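Local structure of undecaprenyl pyrophosphate synthase (Campylobacter jejuni, 3UGS) at residues E157-T160 with Q161-L165. The protein probably catalyses the condensation of isopentenyl diphosphate with allylic diphosphates to build polyprenyl chains, as a magnesium-dependent homodimeric undecaprenyl diphosphate synthase. Numbering follows the deposited sequence.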
ATOM      1  N   GLU A 157      -3.506 -16.390   4.587  1.00 21.54           N
ATOM      2  CA  GLU A 157      -3.526 -16.476   6.034  1.00 22.29           C
ATOM      3  C   GLU A 157      -2.180 -16.864   6.577  1.00 22.36           C
ATOM      4  O   GLU A 157      -1.688 -16.269   7.520  1.00 21.64           O
ATOM      5  CB  GLU A 157      -4.563 -17.441   6.512  1.00 25.43           C
ATOM      6  CG  GLU A 157      -5.972 -17.100   6.012  1.00 29.26           C
ATOM      7  CD  GLU A 157      -6.287 -17.604   4.579  1.00 33.77           C
ATOM      8  OE1 GLU A 157      -5.369 -17.856   3.747  1.00 31.22           O
ATOM      9  OE2 GLU A 157      -7.494 -17.721   4.265  1.00 40.27           O
ATOM     10  N   ASN A 158      -1.567 -17.840   5.947  1.00 21.26           N
ATOM     11  CA  ASN A 158      -0.279 -18.297   6.430  1.00 22.30           C
ATOM     12  C   ASN A 158       0.821 -17.276   6.274  1.00 22.20           C
ATOM     13  O   ASN A 158       1.685 -17.146   7.104  1.00 21.95           O
ATOM     14  CB  ASN A 158       0.122 -19.624   5.794  1.00 23.91           C
ATOM     15  CG  ASN A 158      -0.601 -20.820   6.432  1.00 23.72           C
ATOM     16  OD1 ASN A 158      -0.860 -20.820   7.625  1.00 26.06           O
ATOM     17  ND2 ASN A 158      -0.917 -21.834   5.636  1.00 22.31           N
ATOM     18  N   LEU A 159       0.778 -16.533   5.185  1.00 22.02           N
ATOM     19  CA  LEU A 159       1.778 -15.508   4.929  1.00 21.44           C
ATOM     20  C   LEU A 159       1.601 -14.363   5.918  1.00 21.81           C
ATOM     21  O   LEU A 159       2.534 -13.855   6.475  1.00 22.05           O
ATOM     22  CB  LEU A 159       1.679 -15.044   3.494  1.00 23.27           C
ATOM     23  CG  LEU A 159       2.443 -13.862   2.880  1.00 24.25           C
ATOM     24  CD1 LEU A 159       2.139 -12.514   3.525  1.00 23.13           C
ATOM     25  CD2 LEU A 159       3.917 -14.152   2.886  1.00 22.86           C
ATOM     26  N   THR A 160       0.371 -13.982   6.148  1.00 21.45           N
ATOM     27  CA  THR A 160       0.074 -12.972   7.160  1.00 20.98           C
ATOM     28  C   THR A 160       0.702 -13.305   8.506  1.00 20.86           C
ATOM     29  O   THR A 160       1.402 -12.507   9.105  1.00 19.90           O
ATOM     30  CB  THR A 160      -1.449 -12.820   7.318  1.00 19.99           C
ATOM     31  OG1 THR A 160      -1.978 -12.442   6.044  1.00 20.12           O
ATOM     32  CG2 THR A 160      -1.813 -11.828   8.330  1.00 17.52           C
ATOM     33  N   GLN A 161       0.415 -14.499   8.972  1.00 22.53           N
ATOM     34  CA  GLN A 161       0.841 -14.942  10.328  1.00 24.16           C
ATOM     35  C   GLN A 161       2.368 -15.070  10.453  1.00 22.64           C
ATOM     36  O   GLN A 161       2.908 -15.203  11.526  1.00 24.75           O
ATOM     37  CB  GLN A 161       0.202 -16.271  10.751  1.00 25.68           C
ATOM     38  CG  GLN A 161      -1.296 -16.176  10.969  1.00 30.11           C
ATOM     39  CD  GLN A 161      -1.705 -14.888  11.720  1.00 37.56           C
ATOM     40  OE1 GLN A 161      -2.474 -14.033  11.176  1.00 38.35           O
ATOM     41  NE2 GLN A 161      -1.216 -14.740  12.989  1.00 34.96           N
ATOM     42  N   ASN A 162       3.038 -15.069   9.339  1.00 20.73           N
ATOM     43  CA  ASN A 162       4.505 -15.177   9.329  1.00 21.53           C
ATOM     44  C   ASN A 162       5.253 -13.890   9.016  1.00 21.29           C
ATOM     45  O   ASN A 162       6.497 -13.865   8.961  1.00 20.86           O
ATOM     46  CB  ASN A 162       4.988 -16.320   8.430  1.00 22.39           C
ATOM     47  CG  ASN A 162       4.777 -17.681   9.078  1.00 22.23           C
ATOM     48  OD1 ASN A 162       5.581 -18.084   9.939  1.00 24.88           O
ATOM     49  ND2 ASN A 162       3.689 -18.376   8.707  1.00 18.27           N
ATOM     50  N   LEU A 163       4.485 -12.828   8.828  1.00 20.27           N
ATOM     51  CA  LEU A 163       5.074 -11.491   8.688  1.00 19.27           C
ATOM     52  C   LEU A 163       5.811 -11.149   9.978  1.00 19.59           C
ATOM     53  O   LEU A 163       5.554 -11.706  11.014  1.00 18.08           O
ATOM     54  CB  LEU A 163       4.048 -10.425   8.346  1.00 18.66           C
ATOM     55  CG  LEU A 163       3.436 -10.443   6.949  1.00 17.43           C
ATOM     56  CD1 LEU A 163       2.150  -9.630   6.972  1.00 16.88           C
ATOM     57  CD2 LEU A 163       4.421  -9.924   5.911  1.00 17.16           C
ATOM     58  N   ASP A 164       6.797 -10.259   9.873  1.00 21.42           N
ATOM     59  CA  ASP A 164       7.477  -9.707  11.074  1.00 21.28           C
ATOM     60  C   ASP A 164       6.414  -9.107  12.001  1.00 21.47           C
ATOM     61  O   ASP A 164       6.548  -9.118  13.208  1.00 22.40           O
ATOM     62  CB  ASP A 164       8.443  -8.586  10.725  1.00 21.37           C
ATOM     63  CG  ASP A 164       9.764  -9.083  10.200  1.00 23.74           C
ATOM     64  OD1 ASP A 164      10.013 -10.324  10.164  1.00 23.97           O
ATOM     65  OD2 ASP A 164      10.590  -8.202   9.838  1.00 24.22           O
ATOM     66  N   LEU A 165       5.383  -8.544  11.376  1.00 20.69           N
ATOM     67  CA  LEU A 165       4.265  -7.878  12.067  1.00 20.27           C
ATOM     68  C   LEU A 165       2.915  -8.234  11.458  1.00 20.48           C
ATOM     69  O   LEU A 165       2.397  -7.534  10.603  1.00 20.11           O
ATOM     70  CB  LEU A 165       4.455  -6.357  12.092  1.00 20.23           C
ATOM     71  CG  LEU A 165       3.441  -5.542  12.897  1.00 19.85           C
ATOM     72  CD1 LEU A 165       3.409  -5.908  14.367  1.00 18.62           C
ATOM     73  CD2 LEU A 165       3.782  -4.082  12.703  1.00 18.40           C
TER
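Asn162 turns back on the last turn of the short helix before it and binds the carbonyl oxygen of Asn158. Its CB lies 3.7 Å from Asn158 O, and CG, set beside its own backbone N (chi1 -76°), stays equally near. With CG placed there, the turn of the amide at chi2 brings ND2 to 2.8 Å from Asn158 O with a nearly straight N-H (165°); the oxygen lies in the amide plane of Asn162, whereas the donor is tilted 25° from the carbonyl plane. The other branch, OD1, receives a weak hydrogen bond from Lys150 NZ, so both ends of this buried amide have partners.

Asn158 O also takes a weak bond from the backbone N of Asn162, which is bonded as well to Leu159 O at 3.2 Å, from well above its carbonyl plane. Gln161 N to Glu157 O is a well-formed i to i+4 bond; the Asn162 N to Asn158 O bond that follows it is weak, and i to i+3 bonds accompany it, with Leu163 N donating to Thr160 O at 3.1 Å, a shift such as is common near the end of a helix.

Beyond it Leu163 folds back. Its CD1 packs 3.9 Å from Thr160 CA, while CD2 meets Leu159 CD1 at 4.2 Å, and both leucines touch Trp187.

The end of helix 156-161 lies against helix 136-149: Leu159 rests on Ala143, Asn162 on Val147, and Arg146 binds Asn162 O. Leu159 also packs on Ile141 of the second subunit. The chain then runs on past strand 94-99, where Asp164 and Leu165 touch Ile99, toward strand 171-175.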